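Side-chain contacts in adherence and virulence protein A (Streptococcus pneumoniae, PDB 6PON), which probably binds host fibronectin and, as its name says, acts in adherence and virulence of Streptococcus pneumoniae: residues 17-22 with 44-49; 35-40 with 116-121; 25-30 with 82-87. One frame throughout, in Å; residues are numbered along the deposited sequence.

All three contacts belong to the β-rich part of the chain and meet in one four-stranded antiparallel sheet. Contact 2 is the core contact. It is wholly buried and apolar, and joins strand 34-41 to strand 113-121 of the five-stranded sheet. Contacts 1 and 3 are partly buried and mix leucine or isoleucine packing with polar groups nearer the surface. Contact 1 sets the end of helix 5-19 against strand 44-51. Contact 3 sets the end of helix 74-83 against strand 23-28, outermost in this sheet within the chain. Strand 34-41 lies between 23-28 and 44-51, so the strand of contact 2 is hydrogen-bonded to the strands of both other contacts. A bridging water occurs in contacts 1 and 3.

Contact 1: 17-22 with 44-49; sequences SELVNG and QSHRLL
Leu19 and His46 bring the two backbones nearest, with their CA atoms 8.0 Å apart. Leu19 ends helix 5-19, and His46 lies in strand 44-51. No hydrogen bond joins the two segments directly. After the helix, a type II turn runs from Leu19 to Gly22. Gly22 N closes it on Leu19 O at 2.7 Å, and the chain is then led into strand 23-28.

Side chains fill the gap between helix and strand. Leu19 CD2 lies obliquely by the His46 ring and is 3.9 Å from His46 CB. Its other methyl, CD1, reaches Leu48 CD2 at 4.2 Å. The two branches of one leucine thus serve two residues on the same side of the strand. Leu61 and Ile39 also pack on Leu19.

Glu18 takes the outer side. Its chain bends at chi2 (-101°), which brings the carboxylate over to the imidazole. OE2 comes within 3.0 Å of His46 CE1, a close carbon-oxygen approach and not a salt bridge. The carboxylate and ring planes are 76° apart. Glu18 OE1 accepts a hydrogen bond from a water at 3.1 Å. That water also donates to Gln44 OE1 at 2.6 Å, so it links helix and strand.

Glu18, Gln44 and His46 also touch a crystal neighbour, so the lattice may influence this polar part of the contact. The chemistry implies a helix end seated on the sheet by leucine packing, with a polar edge bridged by water. A carboxylate this close to the imidazole would probably favour its protonated form.

Contact 2: 35-40 with 116-121; sequences LVLQIR and ATLIIE
Leu118 meets both Leu35 and Leu37, and these two pairs make up the whole contact. Leu118 comes from strand 113-121 of the five-stranded sheet. Leu35 and Leu37 come from strand 34-41 of the four-stranded sheet. The leucines reach toward each other tip to tip, methyl against methyl.

The closer pair is Leu37 CD1 with Leu118 CD2 at 3.9 Å. Leu35 CD2 touches both Leu118 methyls, at 4.1 Å from CD1. Leu118 can offer both because its CG stands opposite the backbone N (chi1 178°) and the fork faces strand 34-41. Ile27 of strand 23-28 packs beside Leu35 and Leu37.

Away from these tips the contact is loose. The nearest CA atoms, of Leu35 and Ile120, are 10.0 Å apart. Ile120 is instead packed on Leu50 and Val100. At the solvent side, Gln38 and Arg40 belong to the far face of strand 34-41, and Arg40 is exposed. Glu121 of the other strand is buried, and Arg154 and Tyr162 satisfy its carboxylate by a salt bridge and a hydrogen bond.

Two sheets therefore face each other through a hydrophobic layer. With no polar group between the tips, the contact relies on van der Waals packing and exclusion of water.

Contact 3: 25-30 with 82-87; sequences QKINQP and YLQGAL
Gln84 and Ile27 carry this contact, one through its amide and the other through a methyl. Gln84 NE2 donates to Gln25 O at 3.0 Å, with a fairly straight N-H...O angle of 160°. NE2 approaches from above the carbonyl plane of Gln25, 60° out of it, so it does not follow a lone pair. The oxygen does lie close to the amide plane of Gln84. A bend at chi2 (65°) folds the Gln84 chain back toward strand 23-28.

The other end of the same amide uses a water. Ile27 N donates to this water at 2.8 Å, and the water donates to Gln84 OE1 at 2.8 Å. One amide thus holds two backbone groups of the strand, the first directly and the second through solvent.

Ile27 and Leu83 are set at about a right angle. Ile27 CD1 presses against the base of Leu83, 3.6 Å from its CB. The same methyl is 3.6 Å from Gln84 N, where the chain leaves helix 74-83. Leu37 packs on Ile27, and Val104 of strand 99-107 packs on Leu83.

A type II turn from Leu83 to Ala86 follows, closed by Ala86 N on Leu83 O at 2.8 Å. Gly85 sits in it with positive phi, and its CA is 5.5 Å from that of Gln25. Gly85 and Ala86 also make backbone bonds to Ile24. On its other side the strand has a classic beta bulge, where Gln25 and Lys26 both face Gln38.

Apolar and polar bonding are thus divided between two sides of the strand. Ile27 and Leu83 pack on the buried side, while the exposed Gln84 makes one direct and one water-mediated link to the strand backbone.

Contact 1: 17-22 with 44-49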
ATOM      1  N   SER B  17       3.095 -10.904  31.468  1.00 27.83           N
ATOM      2  CA  SER B  17       4.330 -11.630  31.712  1.00 29.78           C
ATOM      3  C   SER B  17       5.014 -11.189  33.004  1.00 30.71           C
ATOM      4  O   SER B  17       5.847 -11.932  33.536  1.00 29.18           O
ATOM      5  CB  SER B  17       5.277 -11.487  30.510  1.00 28.97           C
ATOM      6  OG  SER B  17       6.156 -10.387  30.644  1.00 37.28           O
ATOM      7  N   GLU B  18       4.692 -10.016  33.536  1.00 32.68           N
ATOM      8  CA  GLU B  18       5.316  -9.658  34.802  1.00 31.86           C
ATOM      9  C   GLU B  18       4.523 -10.125  36.008  1.00 30.99           C
ATOM     10  O   GLU B  18       5.111 -10.319  37.076  1.00 33.19           O
ATOM     11  CB  GLU B  18       5.545  -8.152  34.894  1.00 30.47           C
ATOM     12  CG  GLU B  18       6.637  -7.681  33.968  1.00 39.60           C
ATOM     13  CD  GLU B  18       7.951  -7.449  34.695  1.00 41.21           C
ATOM     14  OE1 GLU B  18       8.960  -8.043  34.272  1.00 44.63           O
ATOM     15  OE2 GLU B  18       7.997  -6.684  35.675  1.00 45.89           O
ATOM     16  N   LEU B  19       3.236 -10.380  35.854  1.00 25.03           N
ATOM     17  CA  LEU B  19       2.360 -10.508  37.000  1.00 27.72           C
ATOM     18  C   LEU B  19       1.664 -11.853  37.123  1.00 27.02           C
ATOM     19  O   LEU B  19       1.364 -12.260  38.250  1.00 24.08           O
ATOM     20  CB  LEU B  19       1.304  -9.396  36.969  1.00 23.81           C
ATOM     21  CG  LEU B  19       1.882  -7.990  37.103  1.00 25.65           C
ATOM     22  CD1 LEU B  19       0.770  -6.951  37.158  1.00 19.40           C
ATOM     23  CD2 LEU B  19       2.773  -7.903  38.330  1.00 21.78           C
ATOM     24  N   VAL B  20       1.391 -12.547  36.012  1.00 24.69           N
ATOM     25  CA  VAL B  20       0.588 -13.760  36.092  1.00 29.14           C
ATOM     26  C   VAL B  20       1.287 -14.747  37.018  1.00 27.64           C
ATOM     27  O   VAL B  20       2.518 -14.855  37.028  1.00 25.37           O
ATOM     28  CB  VAL B  20       0.322 -14.336  34.686  1.00 30.18           C
ATOM     29  CG1 VAL B  20      -0.258 -15.743  34.741  1.00 22.16           C
ATOM     30  CG2 VAL B  20      -0.662 -13.464  33.954  1.00 27.71           C
ATOM     31  N   ASN B  21       0.494 -15.417  37.857  1.00 23.98           N
ATOM     32  CA  ASN B  21       0.937 -16.332  38.904  1.00 28.80           C
ATOM     33  C   ASN B  21       1.628 -15.613  40.047  1.00 29.58           C
ATOM     34  O   ASN B  21       2.210 -16.270  40.923  1.00 25.38           O
ATOM     35  CB  ASN B  21       1.850 -17.436  38.368  1.00 29.92           C
ATOM     36  CG  ASN B  21       1.112 -18.395  37.482  1.00 38.81           C
ATOM     37  OD1 ASN B  21       0.045 -18.899  37.846  1.00 43.22           O
ATOM     38  ND2 ASN B  21       1.654 -18.642  36.299  1.00 39.49           N
ATOM     39  N   GLY B  22       1.582 -14.283  40.065  1.00 27.18           N
ATOM     40  CA  GLY B  22       1.986 -13.544  41.234  1.00 24.92           C
ATOM     41  C   GLY B  22       0.941 -13.618  42.329  1.00 25.75           C
ATOM     42  O   GLY B  22      -0.141 -14.192  42.172  1.00 26.39           O
ATOM     43  N   GLN B  44      10.186 -10.899  42.710  1.00 43.92           N
ATOM     44  CA  GLN B  44      10.256  -9.448  42.766  1.00 43.30           C
ATOM     45  C   GLN B  44       8.912  -8.887  43.202  1.00 37.00           C
ATOM     46  O   GLN B  44       7.867  -9.514  43.017  1.00 34.92           O
ATOM     47  CB  GLN B  44      10.644  -8.846  41.411  1.00 39.91           C
ATOM     48  CG  GLN B  44      11.838  -9.496  40.733  1.00 44.01           C
ATOM     49  CD  GLN B  44      12.311  -8.705  39.526  1.00 52.06           C
ATOM     50  OE1 GLN B  44      12.173  -9.145  38.384  1.00 60.33           O
ATOM     51  NE2 GLN B  44      12.869  -7.526  39.775  1.00 49.57           N
ATOM     52  N   SER B  45       8.943  -7.703  43.790  1.00 35.68           N
ATOM     53  CA  SER B  45       7.716  -7.009  44.136  1.00 34.39           C
ATOM     54  C   SER B  45       7.386  -6.012  43.032  1.00 35.18           C
ATOM     55  O   SER B  45       8.278  -5.497  42.349  1.00 35.35           O
ATOM     56  CB  SER B  45       7.839  -6.309  45.494  1.00 34.01           C
ATOM     57  OG  SER B  45       6.572  -5.880  45.978  1.00 47.60           O
ATOM     58  N   HIS B  46       6.083  -5.785  42.838  1.00 34.38           N
ATOM     59  CA  HIS B  46       5.560  -4.923  41.783  1.00 28.92           C
ATOM     60  C   HIS B  46       4.399  -4.098  42.318  1.00 30.14           C
ATOM     61  O   HIS B  46       3.689  -4.504  43.246  1.00 28.66           O
ATOM     62  CB  HIS B  46       5.076  -5.719  40.561  1.00 26.38           C
ATOM     63  CG  HIS B  46       6.122  -6.590  39.939  1.00 28.91           C
ATOM     64  ND1 HIS B  46       7.090  -6.100  39.088  1.00 32.57           N
ATOM     65  CD2 HIS B  46       6.331  -7.926  40.019  1.00 30.63           C
ATOM     66  CE1 HIS B  46       7.862  -7.096  38.686  1.00 37.47           C
ATOM     67  NE2 HIS B  46       7.425  -8.213  39.239  1.00 35.97           N
ATOM     68  N   ARG B  47       4.187  -2.944  41.692  1.00 28.64           N
ATOM     69  CA  ARG B  47       3.157  -2.001  42.104  1.00 26.76           C
ATOM     70  C   ARG B  47       2.248  -1.708  40.909  1.00 30.65           C
ATOM     71  O   ARG B  47       2.666  -1.036  39.957  1.00 29.08           O
ATOM     72  CB  ARG B  47       3.805  -0.732  42.660  1.00 23.36           C
ATOM     73  CG  ARG B  47       2.899   0.135  43.495  1.00 28.52           C
ATOM     74  CD  ARG B  47       3.693   1.159  44.314  1.00 37.69           C
ATOM     75  NE  ARG B  47       4.469   0.532  45.381  1.00 51.02           N
ATOM     76  CZ  ARG B  47       5.052   1.195  46.376  1.00 51.63           C
ATOM     77  NH1 ARG B  47       4.952   2.517  46.449  1.00 45.15           N
ATOM     78  NH2 ARG B  47       5.733   0.533  47.305  1.00 45.44           N
ATOM     79  N   LEU B  48       1.006  -2.213  40.967  1.00 23.60           N
ATOM     80  CA  LEU B  48       0.026  -2.094  39.886  1.00 21.68           C
ATOM     81  C   LEU B  48      -0.945  -0.962  40.184  1.00 24.31           C
ATOM     82  O   LEU B  48      -1.627  -0.984  41.217  1.00 22.98           O
ATOM     83  CB  LEU B  48      -0.765  -3.390  39.709  1.00 20.88           C
ATOM     84  CG  LEU B  48      -1.765  -3.418  38.535  1.00 26.90           C
ATOM     85  CD1 LEU B  48      -1.039  -3.132  37.209  1.00 19.66           C
ATOM     86  CD2 LEU B  48      -2.579  -4.738  38.433  1.00 15.97           C
ATOM     87  N   LEU B  49      -1.041   0.001  39.274  1.00 21.21           N
ATOM     88  CA  LEU B  49      -1.975   1.105  39.421  1.00 20.44           C
ATOM     89  C   LEU B  49      -3.149   0.908  38.470  1.00 22.75           C
ATOM     90  O   LEU B  49      -2.957   0.665  37.275  1.00 20.05           O
ATOM     91  CB  LEU B  49      -1.295   2.451  39.152  1.00 19.44           C
ATOM     92  CG  LEU B  49      -2.206   3.673  38.920  1.00 22.40           C
ATOM     93  CD1 LEU B  49      -3.058   3.961  40.145  1.00 20.21           C
ATOM     94  CD2 LEU B  49      -1.404   4.933  38.512  1.00 18.81           C
TER
HETATM   95  O   HOH W   1      11.107  -9.387  36.067  1.00 46.66           O

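Contact 2: 35-40 with 116-121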
ATOM      1  N   LEU B  35      -6.775   2.627  42.429  1.00 22.22           N
ATOM      2  CA  LEU B  35      -6.501   1.413  43.182  1.00 18.56           C
ATOM      3  C   LEU B  35      -5.071   0.985  42.889  1.00 19.03           C
ATOM      4  O   LEU B  35      -4.676   0.919  41.721  1.00 22.05           O
ATOM      5  CB  LEU B  35      -7.495   0.301  42.797  1.00 18.47           C
ATOM      6  CG  LEU B  35      -7.250  -1.100  43.353  1.00 19.43           C
ATOM      7  CD1 LEU B  35      -7.521  -1.124  44.865  1.00 23.82           C
ATOM      8  CD2 LEU B  35      -8.062  -2.161  42.605  1.00 14.28           C
ATOM      9  N   VAL B  36      -4.307   0.685  43.939  1.00 22.40           N
ATOM     10  CA  VAL B  36      -2.923   0.239  43.824  1.00 20.28           C
ATOM     11  C   VAL B  36      -2.765  -1.111  44.513  1.00 22.66           C
ATOM     12  O   VAL B  36      -3.133  -1.265  45.681  1.00 26.81           O
ATOM     13  CB  VAL B  36      -1.946   1.268  44.416  1.00 23.64           C
ATOM     14  CG1 VAL B  36      -0.513   0.747  44.351  1.00 21.59           C
ATOM     15  CG2 VAL B  36      -2.053   2.569  43.662  1.00 22.28           C
ATOM     16  N   LEU B  37      -2.206  -2.079  43.795  1.00 18.80           N
ATOM     17  CA  LEU B  37      -1.936  -3.411  44.313  1.00 23.63           C
ATOM     18  C   LEU B  37      -0.430  -3.630  44.386  1.00 27.42           C
ATOM     19  O   LEU B  37       0.274  -3.431  43.390  1.00 25.96           O
ATOM     20  CB  LEU B  37      -2.552  -4.495  43.414  1.00 19.18           C
ATOM     21  CG  LEU B  37      -3.996  -4.371  42.945  1.00 19.92           C
ATOM     22  CD1 LEU B  37      -4.408  -5.614  42.184  1.00 17.89           C
ATOM     23  CD2 LEU B  37      -4.921  -4.160  44.138  1.00 19.41           C
ATOM     24  N   GLN B  38       0.066  -4.053  45.546  1.00 22.49           N
ATOM     25  CA  GLN B  38       1.414  -4.596  45.630  1.00 26.16           C
ATOM     26  C   GLN B  38       1.339  -6.081  45.300  1.00 30.09           C
ATOM     27  O   GLN B  38       0.580  -6.825  45.937  1.00 30.28           O
ATOM     28  CB  GLN B  38       2.028  -4.372  47.011  1.00 29.72           C
ATOM     29  CG  GLN B  38       3.551  -4.425  47.021  1.00 39.82           C
ATOM     30  CD  GLN B  38       4.100  -4.912  48.355  1.00 53.57           C
ATOM     31  OE1 GLN B  38       4.646  -6.021  48.447  1.00 57.50           O
ATOM     32  NE2 GLN B  38       3.957  -4.088  49.401  1.00 46.87           N
ATOM     33  N   ILE B  39       2.097  -6.507  44.292  1.00 29.04           N
ATOM     34  CA  ILE B  39       2.040  -7.876  43.797  1.00 24.24           C
ATOM     35  C   ILE B  39       3.444  -8.448  43.800  1.00 26.56           C
ATOM     36  O   ILE B  39       4.360  -7.847  43.233  1.00 26.24           O
ATOM     37  CB  ILE B  39       1.439  -7.950  42.380  1.00 28.77           C
ATOM     38  CG1 ILE B  39      -0.036  -7.556  42.384  1.00 25.33           C
ATOM     39  CG2 ILE B  39       1.614  -9.336  41.780  1.00 23.80           C
ATOM     40  CD1 ILE B  39      -0.532  -7.120  41.005  1.00 18.27           C
ATOM     41  N   ARG B  40       3.612  -9.606  44.428  1.00 28.31           N
ATOM     42  CA  ARG B  40       4.873 -10.331  44.393  1.00 29.52           C
ATOM     43  C   ARG B  40       4.817 -11.359  43.276  1.00 32.10           C
ATOM     44  O   ARG B  40       3.842 -12.112  43.169  1.00 34.46           O
ATOM     45  CB  ARG B  40       5.152 -11.024  45.729  1.00 34.50           C
ATOM     46  CG  ARG B  40       6.389 -11.911  45.710  1.00 40.18           C
ATOM     47  CD  ARG B  40       6.867 -12.215  47.117  1.00 44.47           C
ATOM     48  NE  ARG B  40       8.161 -12.890  47.120  1.00 53.33           N
ATOM     49  CZ  ARG B  40       9.337 -12.272  46.990  1.00 53.63           C
ATOM     50  NH1 ARG B  40       9.399 -10.951  46.825  1.00 44.38           N
ATOM     51  NH2 ARG B  40      10.457 -12.988  47.015  1.00 56.80           N
ATOM     52  N   ALA B 116     -12.589 -14.561  41.613  1.00 23.33           N
ATOM     53  CA  ALA B 116     -13.177 -13.264  41.318  1.00 22.98           C
ATOM     54  C   ALA B 116     -12.423 -12.626  40.163  1.00 22.32           C
ATOM     55  O   ALA B 116     -11.283 -12.990  39.861  1.00 23.86           O
ATOM     56  CB  ALA B 116     -13.165 -12.346  42.555  1.00 18.25           C
ATOM     57  N   THR B 117     -13.067 -11.659  39.521  1.00 22.74           N
ATOM     58  CA  THR B 117     -12.479 -10.934  38.399  1.00 22.69           C
ATOM     59  C   THR B 117     -12.405  -9.455  38.748  1.00 23.81           C
ATOM     60  O   THR B 117     -13.420  -8.848  39.109  1.00 23.22           O
ATOM     61  CB  THR B 117     -13.297 -11.107  37.121  1.00 22.97           C
ATOM     62  OG1 THR B 117     -13.620 -12.489  36.927  1.00 28.66           O
ATOM     63  CG2 THR B 117     -12.504 -10.579  35.917  1.00 23.98           C
ATOM     64  N   LEU B 118     -11.213  -8.880  38.655  1.00 19.13           N
ATOM     65  CA  LEU B 118     -11.022  -7.455  38.878  1.00 17.46           C
ATOM     66  C   LEU B 118     -11.005  -6.787  37.511  1.00 18.32           C
ATOM     67  O   LEU B 118     -10.169  -7.127  36.673  1.00 17.59           O
ATOM     68  CB  LEU B 118      -9.729  -7.194  39.653  1.00 15.90           C
ATOM     69  CG  LEU B 118      -9.341  -5.741  39.952  1.00 14.73           C
ATOM     70  CD1 LEU B 118     -10.343  -5.072  40.876  1.00 12.32           C
ATOM     71  CD2 LEU B 118      -7.938  -5.686  40.523  1.00 11.12           C
ATOM     72  N   ILE B 119     -11.947  -5.874  37.276  1.00 18.97           N
ATOM     73  CA  ILE B 119     -12.197  -5.288  35.963  1.00 16.40           C
ATOM     74  C   ILE B 119     -11.974  -3.784  36.033  1.00 21.86           C
ATOM     75  O   ILE B 119     -12.560  -3.107  36.891  1.00 18.59           O
ATOM     76  CB  ILE B 119     -13.633  -5.555  35.478  1.00 17.33           C
ATOM     77  CG1 ILE B 119     -13.974  -7.045  35.482  1.00 20.87           C
ATOM     78  CG2 ILE B 119     -13.852  -4.901  34.104  1.00 15.43           C
ATOM     79  CD1 ILE B 119     -15.442  -7.342  35.097  1.00 19.22           C
ATOM     80  N   ILE B 120     -11.173  -3.250  35.103  1.00 20.11           N
ATOM     81  CA  ILE B 120     -11.059  -1.807  34.933  1.00 21.02           C
ATOM     82  C   ILE B 120     -11.596  -1.446  33.555  1.00 19.67           C
ATOM     83  O   ILE B 120     -11.219  -2.060  32.553  1.00 18.49           O
ATOM     84  CB  ILE B 120      -9.616  -1.286  35.129  1.00 22.37           C
ATOM     85  CG1 ILE B 120      -9.576   0.230  34.928  1.00 17.66           C
ATOM     86  CG2 ILE B 120      -8.592  -1.977  34.185  1.00 19.49           C
ATOM     87  CD1 ILE B 120      -8.209   0.859  35.179  1.00 20.11           C
ATOM     88  N   GLU B 121     -12.502  -0.473  33.521  1.00 20.82           N
ATOM     89  CA  GLU B 121     -13.049   0.092  32.298  1.00 20.55           C
ATOM     90  C   GLU B 121     -12.558   1.524  32.208  1.00 22.16           C
ATOM     91  O   GLU B 121     -12.830   2.331  33.105  1.00 19.80           O
ATOM     92  CB  GLU B 121     -14.576   0.066  32.306  1.00 18.95           C
ATOM     93  CG  GLU B 121     -15.187  -1.284  32.621  1.00 22.86           C
ATOM     94  CD  GLU B 121     -16.670  -1.154  32.897  1.00 28.35           C
ATOM     95  OE1 GLU B 121     -17.144   0.013  32.910  1.00 29.05           O
ATOM     96  OE2 GLU B 121     -17.348  -2.195  33.088  1.00 21.68           O
TER

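Contact 3: 25-30 with 82-87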
ATOM      1  N   GLN B  25      -0.284  -8.823  47.539  1.00 27.23           N
ATOM      2  CA  GLN B  25       0.135  -8.715  48.924  1.00 25.98           C
ATOM      3  C   GLN B  25      -0.431  -7.508  49.644  1.00 25.00           C
ATOM      4  O   GLN B  25      -0.470  -7.510  50.878  1.00 31.28           O
ATOM      5  CB  GLN B  25       1.670  -8.655  49.010  1.00 30.05           C
ATOM      6  CG  GLN B  25       2.373  -9.999  48.886  1.00 27.68           C
ATOM      7  CD  GLN B  25       3.881  -9.853  48.801  1.00 39.56           C
ATOM      8  OE1 GLN B  25       4.390  -8.830  48.344  1.00 51.84           O
ATOM      9  NE2 GLN B  25       4.603 -10.875  49.231  1.00 41.88           N
ATOM     10  N   LYS B  26      -0.858  -6.477  48.925  1.00 24.56           N
ATOM     11  CA  LYS B  26      -1.320  -5.264  49.581  1.00 21.42           C
ATOM     12  C   LYS B  26      -2.281  -4.548  48.641  1.00 25.44           C
ATOM     13  O   LYS B  26      -2.112  -4.589  47.421  1.00 25.87           O
ATOM     14  CB  LYS B  26      -0.136  -4.374  49.980  1.00 22.55           C
ATOM     15  CG  LYS B  26      -0.443  -3.424  51.102  1.00 30.77           C
ATOM     16  CD  LYS B  26       0.727  -2.483  51.410  1.00 39.85           C
ATOM     17  CE  LYS B  26       0.288  -1.354  52.382  1.00 40.79           C
ATOM     18  NZ  LYS B  26       1.415  -0.448  52.787  1.00 37.82           N
ATOM     19  N   ILE B  27      -3.310  -3.923  49.211  1.00 23.29           N
ATOM     20  CA  ILE B  27      -4.386  -3.324  48.435  1.00 20.61           C
ATOM     21  C   ILE B  27      -4.748  -2.001  49.096  1.00 21.81           C
ATOM     22  O   ILE B  27      -5.181  -1.981  50.254  1.00 24.68           O
ATOM     23  CB  ILE B  27      -5.614  -4.255  48.353  1.00 22.92           C
ATOM     24  CG1 ILE B  27      -5.301  -5.531  47.570  1.00 21.56           C
ATOM     25  CG2 ILE B  27      -6.791  -3.571  47.712  1.00 23.57           C
ATOM     26  CD1 ILE B  27      -5.534  -6.807  48.386  1.00 26.08           C
ATOM     27  N   ASN B  28      -4.576  -0.896  48.370  1.00 21.99           N
ATOM     28  CA  ASN B  28      -4.892   0.434  48.882  1.00 18.61           C
ATOM     29  C   ASN B  28      -5.566   1.280  47.808  1.00 23.60           C
ATOM     30  O   ASN B  28      -5.474   1.000  46.607  1.00 23.61           O
ATOM     31  CB  ASN B  28      -3.649   1.168  49.376  1.00 18.39           C
ATOM     32  CG  ASN B  28      -2.947   0.425  50.481  1.00 24.05           C
ATOM     33  OD1 ASN B  28      -2.127  -0.452  50.218  1.00 26.97           O
ATOM     34  ND2 ASN B  28      -3.278   0.754  51.732  1.00 25.79           N
ATOM     35  N   GLN B  29      -6.234   2.341  48.281  1.00 18.13           N
ATOM     36  CA  GLN B  29      -6.948   3.334  47.482  1.00 20.39           C
ATOM     37  C   GLN B  29      -6.351   4.709  47.793  1.00 22.80           C
ATOM     38  O   GLN B  29      -6.928   5.482  48.574  1.00 24.99           O
ATOM     39  CB  GLN B  29      -8.442   3.290  47.803  1.00 21.67           C
ATOM     40  CG  GLN B  29      -9.350   4.257  47.066  1.00 23.78           C
ATOM     41  CD  GLN B  29     -10.821   4.062  47.439  1.00 27.87           C
ATOM     42  OE1 GLN B  29     -11.138   3.297  48.358  1.00 24.13           O
ATOM     43  NE2 GLN B  29     -11.724   4.746  46.724  1.00 23.56           N
ATOM     44  N   PRO B  30      -5.188   5.046  47.215  1.00 23.74           N
ATOM     45  CA  PRO B  30      -4.571   6.350  47.546  1.00 25.91           C
ATOM     46  C   PRO B  30      -5.426   7.541  47.158  1.00 28.11           C
ATOM     47  O   PRO B  30      -5.513   8.506  47.926  1.00 31.57           O
ATOM     48  CB  PRO B  30      -3.230   6.329  46.789  1.00 25.54           C
ATOM     49  CG  PRO B  30      -3.294   5.186  45.862  1.00 25.97           C
ATOM     50  CD  PRO B  30      -4.331   4.215  46.349  1.00 19.69           C
ATOM     51  N   TYR B  82     -11.377 -10.461  49.298  1.00 23.19           N
ATOM     52  CA  TYR B  82     -11.150 -11.407  48.208  1.00 23.81           C
ATOM     53  C   TYR B  82      -9.742 -11.379  47.645  1.00 25.25           C
ATOM     54  O   TYR B  82      -9.282 -12.401  47.128  1.00 29.67           O
ATOM     55  CB  TYR B  82     -12.129 -11.163  47.061  1.00 21.98           C
ATOM     56  CG  TYR B  82     -13.554 -11.360  47.478  1.00 22.74           C
ATOM     57  CD1 TYR B  82     -14.128 -12.628  47.521  1.00 24.62           C
ATOM     58  CD2 TYR B  82     -14.324 -10.282  47.858  1.00 23.90           C
ATOM     59  CE1 TYR B  82     -15.461 -12.803  47.914  1.00 22.74           C
ATOM     60  CE2 TYR B  82     -15.637 -10.437  48.254  1.00 26.71           C
ATOM     61  CZ  TYR B  82     -16.203 -11.696  48.279  1.00 28.30           C
ATOM     62  OH  TYR B  82     -17.514 -11.813  48.686  1.00 35.79           O
ATOM     63  N   LEU B  83      -9.034 -10.256  47.724  1.00 27.48           N
ATOM     64  CA  LEU B  83      -7.778 -10.136  46.991  1.00 23.10           C
ATOM     65  C   LEU B  83      -6.543 -10.313  47.861  1.00 29.89           C
ATOM     66  O   LEU B  83      -5.473 -10.639  47.322  1.00 26.43           O
ATOM     67  CB  LEU B  83      -7.706  -8.780  46.275  1.00 20.62           C
ATOM     68  CG  LEU B  83      -8.775  -8.569  45.207  1.00 22.90           C
ATOM     69  CD1 LEU B  83      -8.634  -7.210  44.542  1.00 22.57           C
ATOM     70  CD2 LEU B  83      -8.721  -9.707  44.176  1.00 22.43           C
ATOM     71  N   GLN B  84      -6.664 -10.117  49.184  1.00 26.22           N
ATOM     72  CA  GLN B  84      -5.534 -10.287  50.094  1.00 23.69           C
ATOM     73  C   GLN B  84      -4.959 -11.698  49.988  1.00 25.34           C
ATOM     74  O   GLN B  84      -5.623 -12.671  50.350  1.00 25.68           O
ATOM     75  CB  GLN B  84      -5.962  -9.991  51.529  1.00 23.20           C
ATOM     76  CG  GLN B  84      -4.824 -10.026  52.533  1.00 26.32           C
ATOM     77  CD  GLN B  84      -3.794  -8.937  52.302  1.00 27.28           C
ATOM     78  OE1 GLN B  84      -4.107  -7.750  52.345  1.00 30.44           O
ATOM     79  NE2 GLN B  84      -2.557  -9.340  52.046  1.00 24.87           N
ATOM     80  N   GLY B  85      -3.739 -11.824  49.472  1.00 25.13           N
ATOM     81  CA  GLY B  85      -3.141 -13.126  49.255  1.00 22.76           C
ATOM     82  C   GLY B  85      -3.581 -13.832  47.991  1.00 26.98           C
ATOM     83  O   GLY B  85      -3.235 -15.004  47.800  1.00 24.38           O
ATOM     84  N   ALA B  86      -4.325 -13.164  47.115  1.00 24.52           N
ATOM     85  CA  ALA B  86      -4.878 -13.866  45.973  1.00 25.96           C
ATOM     86  C   ALA B  86      -3.786 -14.189  44.953  1.00 27.67           C
ATOM     87  O   ALA B  86      -2.731 -13.557  44.904  1.00 26.18           O
ATOM     88  CB  ALA B  86      -5.991 -13.044  45.328  1.00 25.13           C
ATOM     89  N   LEU B  87      -4.052 -15.207  44.143  1.00 26.66           N
ATOM     90  CA  LEU B  87      -3.175 -15.601  43.055  1.00 28.10           C
ATOM     91  C   LEU B  87      -3.725 -15.015  41.760  1.00 25.25           C
ATOM     92  O   LEU B  87      -4.934 -15.052  41.515  1.00 22.65           O
ATOM     93  CB  LEU B  87      -3.077 -17.125  42.956  1.00 25.37           C
ATOM     94  CG  LEU B  87      -2.396 -17.636  41.685  1.00 30.86           C
ATOM     95  CD1 LEU B  87      -0.899 -17.371  41.754  1.00 31.41           C
ATOM     96  CD2 LEU B  87      -2.679 -19.110  41.423  1.00 28.90           C
TER
HETATM   97  O   HOH W   2      -4.109  -5.005  51.673  1.00 21.21           O